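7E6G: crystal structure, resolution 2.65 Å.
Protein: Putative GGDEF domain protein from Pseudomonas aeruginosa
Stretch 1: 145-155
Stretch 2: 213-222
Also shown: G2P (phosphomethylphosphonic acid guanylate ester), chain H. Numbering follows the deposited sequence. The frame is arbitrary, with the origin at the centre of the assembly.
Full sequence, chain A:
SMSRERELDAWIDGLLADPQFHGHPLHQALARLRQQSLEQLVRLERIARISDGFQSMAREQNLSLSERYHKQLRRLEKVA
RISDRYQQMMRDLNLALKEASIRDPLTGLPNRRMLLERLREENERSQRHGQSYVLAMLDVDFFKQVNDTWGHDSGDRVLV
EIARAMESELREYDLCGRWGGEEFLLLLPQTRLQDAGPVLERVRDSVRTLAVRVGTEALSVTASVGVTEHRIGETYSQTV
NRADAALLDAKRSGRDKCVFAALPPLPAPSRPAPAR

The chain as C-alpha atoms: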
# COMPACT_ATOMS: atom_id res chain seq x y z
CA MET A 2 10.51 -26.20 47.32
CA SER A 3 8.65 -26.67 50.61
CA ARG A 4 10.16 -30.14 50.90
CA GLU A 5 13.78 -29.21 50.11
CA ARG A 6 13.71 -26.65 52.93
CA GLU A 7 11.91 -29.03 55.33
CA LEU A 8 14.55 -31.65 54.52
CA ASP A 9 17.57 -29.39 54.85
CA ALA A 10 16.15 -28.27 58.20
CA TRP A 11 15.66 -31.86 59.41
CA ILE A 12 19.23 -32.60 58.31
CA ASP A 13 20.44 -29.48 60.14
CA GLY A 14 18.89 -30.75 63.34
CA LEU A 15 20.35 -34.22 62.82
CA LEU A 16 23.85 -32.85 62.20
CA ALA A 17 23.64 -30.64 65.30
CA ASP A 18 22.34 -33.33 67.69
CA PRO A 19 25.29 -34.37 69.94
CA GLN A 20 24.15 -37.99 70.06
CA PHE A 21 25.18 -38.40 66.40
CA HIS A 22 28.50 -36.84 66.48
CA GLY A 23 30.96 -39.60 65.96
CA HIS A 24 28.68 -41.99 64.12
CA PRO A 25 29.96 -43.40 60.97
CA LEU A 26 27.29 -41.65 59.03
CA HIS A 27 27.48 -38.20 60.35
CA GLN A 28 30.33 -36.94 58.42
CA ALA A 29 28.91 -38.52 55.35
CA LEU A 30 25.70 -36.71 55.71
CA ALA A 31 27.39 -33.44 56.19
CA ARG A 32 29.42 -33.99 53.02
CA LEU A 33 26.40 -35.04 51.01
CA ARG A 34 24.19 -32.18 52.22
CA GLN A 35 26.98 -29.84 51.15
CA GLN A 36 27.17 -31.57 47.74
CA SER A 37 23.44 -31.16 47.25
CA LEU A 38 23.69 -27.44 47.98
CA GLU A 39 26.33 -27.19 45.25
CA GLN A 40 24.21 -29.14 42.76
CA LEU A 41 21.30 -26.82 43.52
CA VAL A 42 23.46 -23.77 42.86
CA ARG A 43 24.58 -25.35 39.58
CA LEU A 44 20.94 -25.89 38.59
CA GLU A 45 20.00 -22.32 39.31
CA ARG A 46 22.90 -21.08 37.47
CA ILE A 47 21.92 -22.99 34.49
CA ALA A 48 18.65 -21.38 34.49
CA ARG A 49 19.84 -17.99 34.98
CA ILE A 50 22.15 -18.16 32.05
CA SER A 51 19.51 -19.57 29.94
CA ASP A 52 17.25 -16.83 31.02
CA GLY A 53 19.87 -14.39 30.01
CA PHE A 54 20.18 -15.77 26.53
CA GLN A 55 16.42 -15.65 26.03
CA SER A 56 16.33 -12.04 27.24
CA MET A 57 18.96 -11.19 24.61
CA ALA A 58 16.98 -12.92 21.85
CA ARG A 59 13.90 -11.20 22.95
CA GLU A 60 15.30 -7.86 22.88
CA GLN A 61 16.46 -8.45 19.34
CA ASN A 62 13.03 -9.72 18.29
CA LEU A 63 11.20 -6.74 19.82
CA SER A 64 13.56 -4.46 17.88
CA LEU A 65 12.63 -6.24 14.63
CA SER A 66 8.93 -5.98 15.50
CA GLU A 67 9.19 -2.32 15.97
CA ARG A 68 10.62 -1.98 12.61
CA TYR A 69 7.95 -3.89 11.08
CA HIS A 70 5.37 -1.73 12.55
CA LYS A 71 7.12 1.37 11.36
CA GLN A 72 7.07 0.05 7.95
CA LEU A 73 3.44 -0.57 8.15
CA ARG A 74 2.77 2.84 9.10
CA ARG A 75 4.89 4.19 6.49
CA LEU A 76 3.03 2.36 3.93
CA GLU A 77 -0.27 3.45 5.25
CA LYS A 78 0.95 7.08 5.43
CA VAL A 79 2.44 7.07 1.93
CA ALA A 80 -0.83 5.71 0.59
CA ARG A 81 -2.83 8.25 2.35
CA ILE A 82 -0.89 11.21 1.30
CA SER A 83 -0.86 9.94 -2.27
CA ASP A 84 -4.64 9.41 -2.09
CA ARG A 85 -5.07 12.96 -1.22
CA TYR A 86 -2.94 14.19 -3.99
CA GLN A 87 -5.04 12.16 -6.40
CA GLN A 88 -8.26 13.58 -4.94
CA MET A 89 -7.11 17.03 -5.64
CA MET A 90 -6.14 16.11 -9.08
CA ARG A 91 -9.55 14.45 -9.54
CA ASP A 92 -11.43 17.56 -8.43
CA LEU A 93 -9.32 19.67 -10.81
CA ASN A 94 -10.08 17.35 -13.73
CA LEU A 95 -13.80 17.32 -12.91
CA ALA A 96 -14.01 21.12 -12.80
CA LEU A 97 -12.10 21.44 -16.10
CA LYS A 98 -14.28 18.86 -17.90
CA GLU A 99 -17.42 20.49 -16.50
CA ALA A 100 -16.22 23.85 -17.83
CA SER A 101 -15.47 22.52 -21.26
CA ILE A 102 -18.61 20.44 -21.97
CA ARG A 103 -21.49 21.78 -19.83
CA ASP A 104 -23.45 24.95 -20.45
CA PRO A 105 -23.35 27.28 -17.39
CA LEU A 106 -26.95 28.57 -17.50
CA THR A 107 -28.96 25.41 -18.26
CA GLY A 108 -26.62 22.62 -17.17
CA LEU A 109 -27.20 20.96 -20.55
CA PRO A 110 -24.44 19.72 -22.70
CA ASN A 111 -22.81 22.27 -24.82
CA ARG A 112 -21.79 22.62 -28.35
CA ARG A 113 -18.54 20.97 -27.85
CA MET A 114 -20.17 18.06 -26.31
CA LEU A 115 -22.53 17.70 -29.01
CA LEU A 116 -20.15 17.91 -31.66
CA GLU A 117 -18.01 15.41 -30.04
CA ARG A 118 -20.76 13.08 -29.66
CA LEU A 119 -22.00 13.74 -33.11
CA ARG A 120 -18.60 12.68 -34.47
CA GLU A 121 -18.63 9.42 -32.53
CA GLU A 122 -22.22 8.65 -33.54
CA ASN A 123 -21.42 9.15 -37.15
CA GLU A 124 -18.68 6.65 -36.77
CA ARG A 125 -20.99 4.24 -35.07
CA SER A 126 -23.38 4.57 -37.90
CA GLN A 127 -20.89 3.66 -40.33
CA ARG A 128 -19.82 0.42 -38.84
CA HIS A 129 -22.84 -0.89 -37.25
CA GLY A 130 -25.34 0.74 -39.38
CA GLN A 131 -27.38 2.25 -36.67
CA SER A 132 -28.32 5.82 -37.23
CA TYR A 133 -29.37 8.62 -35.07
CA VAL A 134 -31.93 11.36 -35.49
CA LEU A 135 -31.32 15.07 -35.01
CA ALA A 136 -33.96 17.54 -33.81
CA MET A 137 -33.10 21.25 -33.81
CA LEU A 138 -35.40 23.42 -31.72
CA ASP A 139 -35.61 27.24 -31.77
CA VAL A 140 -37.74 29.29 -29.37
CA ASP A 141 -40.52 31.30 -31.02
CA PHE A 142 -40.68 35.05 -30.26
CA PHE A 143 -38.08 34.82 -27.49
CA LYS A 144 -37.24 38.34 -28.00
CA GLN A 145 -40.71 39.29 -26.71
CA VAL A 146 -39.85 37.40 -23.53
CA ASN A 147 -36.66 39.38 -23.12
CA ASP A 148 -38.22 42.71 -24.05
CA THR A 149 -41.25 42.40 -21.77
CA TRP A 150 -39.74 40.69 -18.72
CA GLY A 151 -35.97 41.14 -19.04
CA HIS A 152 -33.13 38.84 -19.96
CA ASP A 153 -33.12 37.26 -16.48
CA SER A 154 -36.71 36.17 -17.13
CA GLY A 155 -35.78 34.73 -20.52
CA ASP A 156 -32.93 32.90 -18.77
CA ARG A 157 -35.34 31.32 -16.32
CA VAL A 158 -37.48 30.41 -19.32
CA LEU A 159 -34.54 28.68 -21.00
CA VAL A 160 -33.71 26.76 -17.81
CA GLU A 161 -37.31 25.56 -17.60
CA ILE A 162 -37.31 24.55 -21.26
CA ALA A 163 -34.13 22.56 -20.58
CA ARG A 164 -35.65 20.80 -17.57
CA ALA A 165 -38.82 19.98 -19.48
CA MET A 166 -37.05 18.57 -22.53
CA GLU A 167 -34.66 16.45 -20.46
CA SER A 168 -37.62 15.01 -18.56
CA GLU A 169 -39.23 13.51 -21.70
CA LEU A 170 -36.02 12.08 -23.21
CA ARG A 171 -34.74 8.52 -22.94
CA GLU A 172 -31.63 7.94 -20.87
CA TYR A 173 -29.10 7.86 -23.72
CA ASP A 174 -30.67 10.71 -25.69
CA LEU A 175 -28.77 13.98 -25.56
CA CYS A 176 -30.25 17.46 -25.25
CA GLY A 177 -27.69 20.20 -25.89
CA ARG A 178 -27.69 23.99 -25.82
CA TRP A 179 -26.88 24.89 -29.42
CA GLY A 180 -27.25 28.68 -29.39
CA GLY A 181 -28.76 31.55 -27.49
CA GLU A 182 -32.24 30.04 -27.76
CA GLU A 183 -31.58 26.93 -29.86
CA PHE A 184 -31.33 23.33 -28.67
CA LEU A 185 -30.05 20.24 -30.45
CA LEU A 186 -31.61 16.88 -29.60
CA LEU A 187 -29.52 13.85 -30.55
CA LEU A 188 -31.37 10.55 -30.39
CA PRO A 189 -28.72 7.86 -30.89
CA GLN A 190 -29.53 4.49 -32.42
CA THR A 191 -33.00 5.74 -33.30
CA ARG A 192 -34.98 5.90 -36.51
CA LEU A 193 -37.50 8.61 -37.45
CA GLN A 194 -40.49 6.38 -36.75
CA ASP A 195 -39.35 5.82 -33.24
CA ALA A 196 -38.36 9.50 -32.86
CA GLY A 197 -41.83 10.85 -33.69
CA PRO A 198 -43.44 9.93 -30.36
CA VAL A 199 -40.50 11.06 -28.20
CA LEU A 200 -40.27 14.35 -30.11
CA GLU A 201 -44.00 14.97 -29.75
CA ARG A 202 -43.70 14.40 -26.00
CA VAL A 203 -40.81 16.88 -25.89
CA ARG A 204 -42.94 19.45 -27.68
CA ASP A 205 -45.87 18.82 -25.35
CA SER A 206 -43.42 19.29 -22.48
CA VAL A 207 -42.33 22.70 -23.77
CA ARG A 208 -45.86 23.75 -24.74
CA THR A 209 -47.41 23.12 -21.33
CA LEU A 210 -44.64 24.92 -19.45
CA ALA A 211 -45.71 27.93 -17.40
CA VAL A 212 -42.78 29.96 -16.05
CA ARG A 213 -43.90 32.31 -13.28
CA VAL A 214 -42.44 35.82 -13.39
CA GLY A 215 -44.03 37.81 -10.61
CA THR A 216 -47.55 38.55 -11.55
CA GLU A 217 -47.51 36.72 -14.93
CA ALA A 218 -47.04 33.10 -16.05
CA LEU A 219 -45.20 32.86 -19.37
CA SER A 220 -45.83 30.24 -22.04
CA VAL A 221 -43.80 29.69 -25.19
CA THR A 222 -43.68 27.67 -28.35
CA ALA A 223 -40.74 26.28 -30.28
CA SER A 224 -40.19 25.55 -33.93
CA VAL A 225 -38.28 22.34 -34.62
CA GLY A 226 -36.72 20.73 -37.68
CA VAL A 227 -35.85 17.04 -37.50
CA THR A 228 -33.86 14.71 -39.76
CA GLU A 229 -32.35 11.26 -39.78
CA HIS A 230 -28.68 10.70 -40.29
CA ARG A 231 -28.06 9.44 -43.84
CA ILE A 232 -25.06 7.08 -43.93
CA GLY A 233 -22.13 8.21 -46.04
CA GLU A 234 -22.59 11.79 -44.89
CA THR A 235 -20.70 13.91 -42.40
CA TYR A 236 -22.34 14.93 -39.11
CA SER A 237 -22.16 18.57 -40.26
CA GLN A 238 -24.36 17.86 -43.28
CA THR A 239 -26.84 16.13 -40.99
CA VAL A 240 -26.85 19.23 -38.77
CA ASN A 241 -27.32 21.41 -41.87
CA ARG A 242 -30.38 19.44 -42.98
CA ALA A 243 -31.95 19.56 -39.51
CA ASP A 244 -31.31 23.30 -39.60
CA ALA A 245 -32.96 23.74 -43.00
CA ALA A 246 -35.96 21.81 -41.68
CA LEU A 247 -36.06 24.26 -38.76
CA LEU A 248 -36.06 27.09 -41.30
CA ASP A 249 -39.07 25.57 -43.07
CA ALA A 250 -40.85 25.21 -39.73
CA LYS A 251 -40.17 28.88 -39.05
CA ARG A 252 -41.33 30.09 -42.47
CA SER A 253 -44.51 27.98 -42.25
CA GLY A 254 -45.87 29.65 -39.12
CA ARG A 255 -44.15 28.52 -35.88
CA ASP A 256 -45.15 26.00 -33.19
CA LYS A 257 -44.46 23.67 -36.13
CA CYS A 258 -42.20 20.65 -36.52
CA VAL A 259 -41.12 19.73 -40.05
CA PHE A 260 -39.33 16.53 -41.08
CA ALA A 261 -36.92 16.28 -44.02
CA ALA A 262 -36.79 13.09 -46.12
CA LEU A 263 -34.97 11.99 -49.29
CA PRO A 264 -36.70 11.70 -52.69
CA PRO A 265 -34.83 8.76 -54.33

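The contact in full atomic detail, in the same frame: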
# COMPACT_ATOMS: atom_id res chain seq x y z
N GLN A 145 -39.62 38.72 -27.50
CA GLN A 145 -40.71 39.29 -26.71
C GLN A 145 -40.55 38.96 -25.23
O GLN A 145 -40.81 39.80 -24.36
CB GLN A 145 -42.07 38.79 -27.20
CG GLN A 145 -42.72 39.69 -28.22
CD GLN A 145 -43.52 40.83 -27.60
OE1 GLN A 145 -43.15 41.41 -26.56
NE2 GLN A 145 -44.65 41.14 -28.24
N VAL A 146 -40.12 37.73 -24.92
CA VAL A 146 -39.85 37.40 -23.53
C VAL A 146 -38.83 38.36 -22.96
O VAL A 146 -39.05 38.98 -21.91
CB VAL A 146 -39.39 35.94 -23.40
CG1 VAL A 146 -39.09 35.62 -21.96
CG2 VAL A 146 -40.44 34.98 -23.94
N ASN A 147 -37.72 38.55 -23.68
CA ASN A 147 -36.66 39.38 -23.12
C ASN A 147 -37.08 40.84 -23.03
O ASN A 147 -36.73 41.53 -22.07
CB ASN A 147 -35.40 39.22 -23.96
CG ASN A 147 -34.76 37.86 -23.78
OD1 ASN A 147 -34.57 37.38 -22.66
ND2 ASN A 147 -34.43 37.23 -24.88
N ASP A 148 -37.86 41.31 -24.00
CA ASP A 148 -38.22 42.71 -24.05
C ASP A 148 -39.28 43.06 -23.02
O ASP A 148 -39.26 44.16 -22.45
CB ASP A 148 -38.69 43.09 -25.45
CG ASP A 148 -37.54 43.07 -26.48
OD1 ASP A 148 -36.35 43.13 -26.07
OD2 ASP A 148 -37.82 42.99 -27.70
N THR A 149 -40.20 42.13 -22.74
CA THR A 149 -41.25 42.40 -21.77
C THR A 149 -40.81 42.12 -20.33
O THR A 149 -41.18 42.86 -19.42
CB THR A 149 -42.48 41.55 -22.10
OG1 THR A 149 -42.91 41.86 -23.43
CG2 THR A 149 -43.59 41.83 -21.13
N TRP A 150 -40.03 41.07 -20.09
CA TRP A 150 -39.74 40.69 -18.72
C TRP A 150 -38.25 40.72 -18.38
O TRP A 150 -37.89 40.41 -17.24
CB TRP A 150 -40.31 39.30 -18.42
CG TRP A 150 -41.81 39.26 -18.43
CD1 TRP A 150 -42.65 39.73 -17.46
CD2 TRP A 150 -42.66 38.73 -19.46
NE1 TRP A 150 -43.96 39.53 -17.82
CE2 TRP A 150 -43.99 38.91 -19.04
CE3 TRP A 150 -42.42 38.12 -20.69
CZ2 TRP A 150 -45.08 38.50 -19.82
CZ3 TRP A 150 -43.49 37.70 -21.46
CH2 TRP A 150 -44.81 37.90 -21.02
N GLY A 151 -37.39 41.09 -19.31
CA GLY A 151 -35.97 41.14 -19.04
C GLY A 151 -35.25 39.86 -19.41
O GLY A 151 -35.84 38.79 -19.55
N HIS A 152 -33.93 39.98 -19.56
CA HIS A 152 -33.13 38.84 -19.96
C HIS A 152 -33.02 37.80 -18.84
O HIS A 152 -32.87 36.61 -19.12
CB HIS A 152 -31.76 39.33 -20.45
CG HIS A 152 -31.81 39.97 -21.80
ND1 HIS A 152 -31.57 39.28 -22.97
CD2 HIS A 152 -32.10 41.24 -22.18
CE1 HIS A 152 -31.70 40.09 -24.01
NE2 HIS A 152 -32.03 41.29 -23.55
N ASP A 153 -33.12 38.22 -17.58
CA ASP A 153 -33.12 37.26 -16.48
C ASP A 153 -34.36 36.37 -16.53
O ASP A 153 -34.29 35.16 -16.26
CB ASP A 153 -33.00 38.00 -15.14
CG ASP A 153 -31.56 38.46 -14.83
OD1 ASP A 153 -30.69 37.61 -14.55
OD2 ASP A 153 -31.28 39.68 -14.88
N SER A 154 -35.50 36.95 -16.94
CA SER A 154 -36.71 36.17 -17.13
C SER A 154 -36.57 35.19 -18.29
O SER A 154 -36.93 34.01 -18.16
CB SER A 154 -37.89 37.11 -17.38
OG SER A 154 -38.12 37.91 -16.24
N GLY A 155 -36.08 35.65 -19.44
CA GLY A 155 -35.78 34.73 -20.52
C GLY A 155 -34.83 33.62 -20.10
O GLY A 155 -34.96 32.49 -20.57
N ARG A 213 -43.37 31.17 -14.02
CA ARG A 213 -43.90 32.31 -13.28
C ARG A 213 -42.85 33.40 -13.18
O ARG A 213 -41.72 33.14 -12.76
CB ARG A 213 -44.35 31.89 -11.90
CG ARG A 213 -45.44 30.87 -11.96
CD ARG A 213 -45.90 30.45 -10.59
NE ARG A 213 -47.01 29.52 -10.76
CZ ARG A 213 -48.27 29.90 -10.80
NH1 ARG A 213 -48.56 31.19 -10.66
NH2 ARG A 213 -49.24 29.00 -10.97
N VAL A 214 -43.22 34.61 -13.60
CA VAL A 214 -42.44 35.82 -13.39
C VAL A 214 -43.38 36.79 -12.71
O VAL A 214 -44.28 37.34 -13.35
CB VAL A 214 -41.90 36.42 -14.68
CG1 VAL A 214 -41.15 37.70 -14.35
CG2 VAL A 214 -40.98 35.43 -15.37
N GLY A 215 -43.15 37.02 -11.42
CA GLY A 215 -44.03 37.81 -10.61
C GLY A 215 -45.49 37.52 -10.86
O GLY A 215 -46.02 36.44 -10.61
N THR A 216 -46.13 38.50 -11.43
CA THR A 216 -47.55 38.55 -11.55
C THR A 216 -48.06 37.87 -12.82
O THR A 216 -49.28 37.79 -13.02
CB THR A 216 -47.92 40.01 -11.47
OG1 THR A 216 -48.95 40.22 -10.47
CG2 THR A 216 -48.28 40.54 -12.80
N GLU A 217 -47.16 37.32 -13.65
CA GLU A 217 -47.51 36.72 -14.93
C GLU A 217 -46.89 35.33 -15.02
O GLU A 217 -45.92 35.02 -14.35
CB GLU A 217 -47.05 37.60 -16.11
CG GLU A 217 -47.85 38.91 -16.23
CD GLU A 217 -47.46 39.76 -17.44
OE1 GLU A 217 -46.60 40.65 -17.27
OE2 GLU A 217 -48.02 39.55 -18.54
N ALA A 218 -47.51 34.48 -15.84
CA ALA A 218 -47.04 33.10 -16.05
C ALA A 218 -46.84 32.90 -17.55
O ALA A 218 -47.81 32.81 -18.30
CB ALA A 218 -48.04 32.09 -15.49
N LEU A 219 -45.57 32.84 -17.97
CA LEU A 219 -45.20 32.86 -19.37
C LEU A 219 -45.33 31.47 -19.98
O LEU A 219 -44.99 30.46 -19.36
CB LEU A 219 -43.76 33.33 -19.55
CG LEU A 219 -43.36 34.79 -19.32
CD1 LEU A 219 -43.89 35.32 -18.01
CD2 LEU A 219 -41.84 34.96 -19.35
N SER A 220 -45.83 31.44 -21.21
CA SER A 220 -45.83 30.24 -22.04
C SER A 220 -45.16 30.56 -23.37
O SER A 220 -45.15 31.71 -23.83
CB SER A 220 -47.24 29.73 -22.28
OG SER A 220 -47.74 29.11 -21.10
N VAL A 221 -44.58 29.52 -23.99
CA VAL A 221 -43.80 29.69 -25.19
C VAL A 221 -44.09 28.55 -26.14
O VAL A 221 -44.64 27.51 -25.76
CB VAL A 221 -42.29 29.76 -24.91
CG1 VAL A 221 -41.96 30.96 -24.03
CG2 VAL A 221 -41.85 28.46 -24.26
N THR A 222 -43.71 28.74 -27.39
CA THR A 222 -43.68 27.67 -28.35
C THR A 222 -42.29 27.59 -28.94
O THR A 222 -41.49 28.54 -28.83
CB THR A 222 -44.71 27.89 -29.46
OG1 THR A 222 -44.45 29.15 -30.08
CG2 THR A 222 -46.14 27.85 -28.91
PG G2P H . -38.25 33.74 -33.94
O1G G2P H . -37.74 32.53 -34.06
O2G G2P H . -39.46 33.73 -33.47
O3G G2P H . -38.08 34.53 -35.00
O3B G2P H . -37.30 34.28 -32.88
PB G2P H . -37.08 35.51 -31.92
O1B G2P H . -37.05 34.91 -30.77
O2B G2P H . -37.95 36.50 -32.05
C3A G2P H . -35.56 36.29 -32.20
PA G2P H . -34.11 35.55 -32.40
O1A G2P H . -34.10 36.29 -33.57
O2A G2P H . -34.73 34.25 -32.31
O5' G2P H . -33.81 36.28 -31.14
C5' G2P H . -33.70 35.64 -29.88
C4' G2P H . -33.16 36.56 -28.82
O4' G2P H . -32.45 35.74 -28.10
C3' G2P H . -32.10 37.35 -29.36
O3' G2P H . -32.49 38.66 -29.30
C2' G2P H . -31.00 37.02 -28.43
O2' G2P H . -30.22 38.07 -28.03
C1' G2P H . -31.73 36.52 -27.32
N9 G2P H . -30.92 35.73 -26.47
C8 G2P H . -29.93 35.07 -26.96
N7 G2P H . -29.31 34.41 -26.03
C5 G2P H . -29.90 34.62 -24.94
C6 G2P H . -29.68 34.17 -23.73
O6 G2P H . -28.79 33.44 -23.44
N1 G2P H . -30.51 34.57 -22.72
C2 G2P H . -31.51 35.41 -23.00
N2 G2P H . -32.25 35.75 -22.08
N3 G2P H . -31.69 35.85 -24.24
C4 G2P H . -30.91 35.44 -25.21

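An indole can pack its faces against apolar side chains while its N-H still needs a polar partner, and W150 in this pair of stretches meets both demands. The helix containing 145-150 runs nearly antiparallel to strand 217-219, at 165° with the axes 11.8 Å apart at closest approach. A second helical segment, 152-155, follows G151, whose phi of 93° and psi of 161° would jam a side chain against the preceding carbonyl. Across from them, a type II' turn from V214 to E217 reverses the chain, closed by backbone hydrogen bonds from V214 N to E217 O (2.8 Å) and from E217 N to V214 O (2.9 Å). G215, with its positive phi, suits this turn.

W150 supplies the largest buried area of the contact, and its indole is engaged in chemically distinct ways. L219 lies over one face: its CG sits 3.7 Å from the centroid of the six-membered ring and 13° off the normal, a CH-π arrangement, while L219 CD2 comes within 3.5 Å of W150 CE3. At the ring edge, the polar N-H finds a carboxylate, W150 NE1 donating to E217 OE1 at 2.9 Å. The indole thus buries apolar surface without leaving its nitrogen unpaired. V214 approaches obliquely, its CG1 4.0 Å from W150 CD1.

One helical turn before the tryptophan, V146 extends the apolar patch, with CG1 3.8 Å from L219 CD2 and CG2 4.3 Å from V221 CG1. Beyond the glycine, S154 OG donates to W150 O at 2.7 Å, so its proton is engaged within its own stretch, and the same OG rests 3.6 Å from V214 CG1.

The strand side alternates. L219 points toward the helix, whereas A218 and S220 point away. N147, out of the hairpin's reach, instead binds the nucleotide, its OD1 accepting from G2P N2 at 2.9 Å.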